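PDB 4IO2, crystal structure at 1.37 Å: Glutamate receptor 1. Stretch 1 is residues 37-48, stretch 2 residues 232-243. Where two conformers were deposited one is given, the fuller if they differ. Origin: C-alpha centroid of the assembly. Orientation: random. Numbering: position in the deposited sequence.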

# COMPACT_ATOMS: atom_id res chain seq x y z
N LEU A 37 -18.25 15.55 -15.03
CA LEU A 37 -17.45 14.51 -14.38
C LEU A 37 -17.90 14.29 -12.95
O LEU A 37 -18.14 15.24 -12.21
CB LEU A 37 -15.99 14.94 -14.29
CG LEU A 37 -15.31 15.34 -15.59
CD1 LEU A 37 -13.86 15.72 -15.29
CD2 LEU A 37 -15.42 14.21 -16.62
N THR A 38 -18.03 13.02 -12.58
CA THR A 38 -18.37 12.59 -11.23
C THR A 38 -17.51 11.36 -10.90
O THR A 38 -16.87 10.78 -11.78
CB THR A 38 -19.86 12.23 -11.08
OG1 THR A 38 -20.21 11.19 -12.02
CG2 THR A 38 -20.76 13.46 -11.33
N GLY A 39 -17.50 10.97 -9.64
CA GLY A 39 -16.90 9.73 -9.23
C GLY A 39 -15.97 9.89 -8.04
O GLY A 39 -15.80 10.98 -7.49
N TYR A 40 -15.40 8.76 -7.61
CA TYR A 40 -14.45 8.73 -6.51
C TYR A 40 -13.36 9.80 -6.67
O TYR A 40 -13.03 10.48 -5.70
CB TYR A 40 -13.83 7.32 -6.45
CG TYR A 40 -12.71 7.08 -5.46
CD1 TYR A 40 -11.46 7.63 -5.64
CD2 TYR A 40 -12.91 6.29 -4.36
CE1 TYR A 40 -10.44 7.36 -4.78
CE2 TYR A 40 -11.90 6.04 -3.46
CZ TYR A 40 -10.65 6.59 -3.68
OH TYR A 40 -9.62 6.35 -2.80
N VAL A 41 -12.78 9.91 -7.86
CA VAL A 41 -11.68 10.85 -8.07
C VAL A 41 -12.13 12.28 -7.86
O VAL A 41 -11.40 13.09 -7.26
CB VAL A 41 -11.07 10.67 -9.48
CG1 VAL A 41 -10.20 11.82 -9.93
CG2 VAL A 41 -10.35 9.33 -9.53
N LEU A 42 -13.28 12.63 -8.40
CA LEU A 42 -13.77 14.01 -8.28
C LEU A 42 -14.08 14.33 -6.82
O LEU A 42 -13.78 15.43 -6.33
CB LEU A 42 -15.01 14.20 -9.15
CG LEU A 42 -14.77 14.32 -10.67
CD1 LEU A 42 -13.94 15.56 -11.04
CD2 LEU A 42 -14.12 13.06 -11.29
N ASP A 43 -14.63 13.36 -6.08
CA ASP A 43 -14.88 13.59 -4.67
C ASP A 43 -13.55 13.72 -3.89
O ASP A 43 -13.42 14.54 -2.96
CB ASP A 43 -15.72 12.47 -4.03
CG ASP A 43 -17.15 12.44 -4.48
OD1 ASP A 43 -17.62 13.34 -5.21
OD2 ASP A 43 -17.86 11.51 -3.99
N LEU A 44 -12.58 12.90 -4.24
CA LEU A 44 -11.27 12.97 -3.59
C LEU A 44 -10.62 14.36 -3.82
O LEU A 44 -10.06 14.95 -2.89
CB LEU A 44 -10.36 11.84 -4.12
CG LEU A 44 -8.93 11.87 -3.60
CD1 LEU A 44 -8.85 11.83 -2.07
CD2 LEU A 44 -8.13 10.77 -4.23
N ILE A 45 -10.68 14.88 -5.06
CA ILE A 45 -10.14 16.19 -5.34
C ILE A 45 -10.80 17.24 -4.43
O ILE A 45 -10.13 18.11 -3.91
CB ILE A 45 -10.35 16.55 -6.83
CG1 ILE A 45 -9.41 15.71 -7.70
CG2 ILE A 45 -10.14 18.02 -7.10
CD1 ILE A 45 -9.80 15.66 -9.20
N GLU A 46 -12.11 17.17 -4.26
CA GLU A 46 -12.80 18.11 -3.38
C GLU A 46 -12.34 17.99 -1.92
O GLU A 46 -12.16 19.00 -1.24
CB GLU A 46 -14.31 17.93 -3.50
CG GLU A 46 -15.13 18.86 -2.63
CD GLU A 46 -14.81 20.34 -2.84
OE1 GLU A 46 -14.30 20.71 -3.93
OE2 GLU A 46 -15.07 21.13 -1.91
N TYR A 47 -12.16 16.77 -1.41
CA TYR A 47 -11.70 16.62 -0.02
C TYR A 47 -10.30 17.19 0.12
O TYR A 47 -9.99 17.90 1.08
CB TYR A 47 -11.64 15.14 0.36
CG TYR A 47 -12.94 14.53 0.84
CD1 TYR A 47 -13.47 14.87 2.07
CD2 TYR A 47 -13.61 13.57 0.08
CE1 TYR A 47 -14.63 14.29 2.52
CE2 TYR A 47 -14.79 12.99 0.54
CZ TYR A 47 -15.30 13.36 1.75
OH TYR A 47 -16.47 12.82 2.26
N LEU A 48 -9.44 16.94 -0.85
CA LEU A 48 -8.08 17.49 -0.79
C LEU A 48 -8.07 19.04 -0.94
O LEU A 48 -7.35 19.75 -0.22
CB LEU A 48 -7.20 16.90 -1.88
CG LEU A 48 -6.83 15.42 -1.65
CD1 LEU A 48 -6.22 14.87 -2.91
CD2 LEU A 48 -5.86 15.32 -0.47
N GLY A 232 -10.57 7.89 7.88
CA GLY A 232 -11.61 7.05 7.29
C GLY A 232 -12.22 7.57 6.01
O GLY A 232 -13.12 6.93 5.47
N ILE A 233 -11.79 8.74 5.53
CA ILE A 233 -12.37 9.32 4.34
C ILE A 233 -12.15 8.46 3.10
O ILE A 233 -13.08 8.28 2.29
CB ILE A 233 -11.85 10.75 4.12
CG1 ILE A 233 -12.23 11.66 5.31
CG2 ILE A 233 -12.38 11.32 2.81
CD1 ILE A 233 -13.66 11.72 5.62
N LEU A 234 -10.96 7.90 2.94
CA LEU A 234 -10.73 7.05 1.77
C LEU A 234 -11.63 5.81 1.80
O LEU A 234 -12.15 5.40 0.78
CB LEU A 234 -9.26 6.68 1.62
CG LEU A 234 -8.27 7.86 1.54
CD1 LEU A 234 -6.86 7.38 1.32
CD2 LEU A 234 -8.66 8.83 0.43
N ASP A 235 -11.80 5.22 2.97
CA ASP A 235 -12.67 4.07 3.09
C ASP A 235 -14.11 4.46 2.79
O ASP A 235 -14.82 3.70 2.11
CB ASP A 235 -12.61 3.46 4.48
CG ASP A 235 -11.35 2.64 4.72
OD1 ASP A 235 -10.60 2.39 3.76
OD2 ASP A 235 -11.13 2.25 5.89
N ASN A 236 -14.56 5.62 3.26
CA ASN A 236 -15.92 6.06 2.99
C ASN A 236 -16.17 6.28 1.51
O ASN A 236 -17.21 5.92 0.97
CB ASN A 236 -16.22 7.40 3.69
CG ASN A 236 -16.18 7.31 5.19
OD1 ASN A 236 -16.29 6.23 5.79
ND2 ASN A 236 -16.05 8.49 5.82
N LEU A 237 -15.17 6.83 0.83
CA LEU A 237 -15.28 7.09 -0.59
C LEU A 237 -15.34 5.80 -1.37
O LEU A 237 -16.11 5.68 -2.33
CB LEU A 237 -14.10 7.92 -1.09
CG LEU A 237 -14.17 9.40 -0.85
CD1 LEU A 237 -12.90 10.05 -1.35
CD2 LEU A 237 -15.39 9.94 -1.60
N LYS A 238 -14.50 4.84 -0.98
CA LYS A 238 -14.52 3.55 -1.67
C LYS A 238 -15.91 2.90 -1.53
O LYS A 238 -16.48 2.39 -2.51
CB LYS A 238 -13.39 2.65 -1.17
CG LYS A 238 -13.25 1.37 -2.00
CD LYS A 238 -12.09 0.52 -1.52
CE LYS A 238 -10.76 1.14 -1.97
NZ LYS A 238 -9.57 0.33 -1.55
N LYS A 239 -16.46 2.90 -0.31
CA LYS A 239 -17.76 2.32 -0.07
C LYS A 239 -18.83 3.02 -0.90
O LYS A 239 -19.66 2.38 -1.57
CB LYS A 239 -18.13 2.34 1.42
CG LYS A 239 -19.55 1.87 1.75
CD LYS A 239 -19.83 1.91 3.25
CE LYS A 239 -21.27 1.49 3.60
NZ LYS A 239 -21.51 1.32 5.06
N LYS A 240 -18.79 4.35 -0.93
CA LYS A 240 -19.79 5.14 -1.66
C LYS A 240 -19.86 4.76 -3.15
O LYS A 240 -20.94 4.59 -3.70
CB LYS A 240 -19.49 6.64 -1.54
CG LYS A 240 -20.38 7.54 -2.38
CD LYS A 240 -20.04 9.02 -2.22
CE LYS A 240 -20.89 9.85 -3.18
NZ LYS A 240 -20.55 11.30 -3.11
N TRP A 241 -18.71 4.65 -3.80
CA TRP A 241 -18.67 4.43 -5.23
C TRP A 241 -18.64 2.96 -5.65
O TRP A 241 -19.01 2.66 -6.78
CB TRP A 241 -17.48 5.21 -5.83
CG TRP A 241 -17.72 6.70 -5.74
CD1 TRP A 241 -17.24 7.59 -4.80
CD2 TRP A 241 -18.62 7.47 -6.58
NE1 TRP A 241 -17.74 8.84 -5.03
CE2 TRP A 241 -18.60 8.80 -6.09
CE3 TRP A 241 -19.41 7.16 -7.69
CZ2 TRP A 241 -19.32 9.82 -6.69
CZ3 TRP A 241 -20.16 8.18 -8.28
CH2 TRP A 241 -20.12 9.50 -7.77
N PHE A 242 -18.15 2.07 -4.80
CA PHE A 242 -17.90 0.69 -5.23
C PHE A 242 -18.80 -0.36 -4.60
O PHE A 242 -18.89 -1.48 -5.11
CB PHE A 242 -16.44 0.29 -4.98
CG PHE A 242 -15.46 1.00 -5.88
CD1 PHE A 242 -15.00 2.28 -5.55
CD2 PHE A 242 -15.04 0.43 -7.08
CE1 PHE A 242 -14.10 2.94 -6.40
CE2 PHE A 242 -14.13 1.09 -7.93
CZ PHE A 242 -13.69 2.35 -7.58
N GLN A 243 -19.56 -0.03 -3.56
CA GLN A 243 -20.45 -1.05 -2.97
C GLN A 243 -21.62 -1.61 -3.83
O GLN A 243 -22.17 -2.66 -3.56
CB GLN A 243 -20.93 -0.63 -1.59
CG GLN A 243 -19.98 -1.11 -0.52
CD GLN A 243 -20.64 -1.29 0.87
OE1 GLN A 243 -21.80 -0.90 1.10
NE2 GLN A 243 -19.89 -1.89 1.79
O HOH W 1 -10.00 4.38 -1.14
O HOH W 2 -20.25 13.84 -4.43
O HOH W 3 -16.72 10.79 4.19

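Helix 233-242 packs against helix 40-48 in a roughly antiparallel fashion, with their N-to-C directions 152° apart and their axes approaching to 10.2 Å, so that the start of stretch 2 meets Tyr-47 and its end meets Gly-39 and Tyr-40. The contact buries 599 Å², summed over both sides.

Gly-232 precedes the helix with a positive phi that suits glycine, and does not touch stretch 1. Ile-233 points toward it and sets CG2 over one face of the Tyr-47 ring, 3.5 Å from the ring centroid and almost on its normal, a CH-pi contact. Leu-234 starts out sideways, but its CD2 reaches Leu-44 CD1 at 3.9 Å, extending the apolar layer inward. Its carbonyl O accepts from a water that also hydrogen-bonds Tyr-40 OH, so the buried phenol keeps a polar partner. Near the outer border, a second water joins Asn-236 ND2 to Tyr-47 OH.

Leu-237 is a knob among Tyr-40, Asp-43, Leu-44 and Tyr-47; its CD2 lies 3.5 Å from Asp-43 CB and its CB 3.7 Å from Tyr-40 CE2. Tyr-40 answers as a knob among Leu-234, Leu-237, Lys-238 and Phe-242, with the backbone N of Lys-238 at its ring edge.

Lys-240, fully extended, carries NZ to within 2.8 Å of Asp-43 OD2 in a salt bridge, supplemented by a water that donates to OD1 and accepts a weak bond from NZ. The same OD2 accepts a hydrogen bond from Trp-241 NE1 at 2.9 Å, approaching the indole at its edge, where the N-H points. This leaves the indole face free for the backbone: Gly-39 CA sits 3.4 Å from the centroid of the six-membered ring of Trp-241, in a second CH-pi contact. Finally, Phe-242 brings CE1 to 4.1 Å from Tyr-40 CD2, completing the tyrosine's pocket.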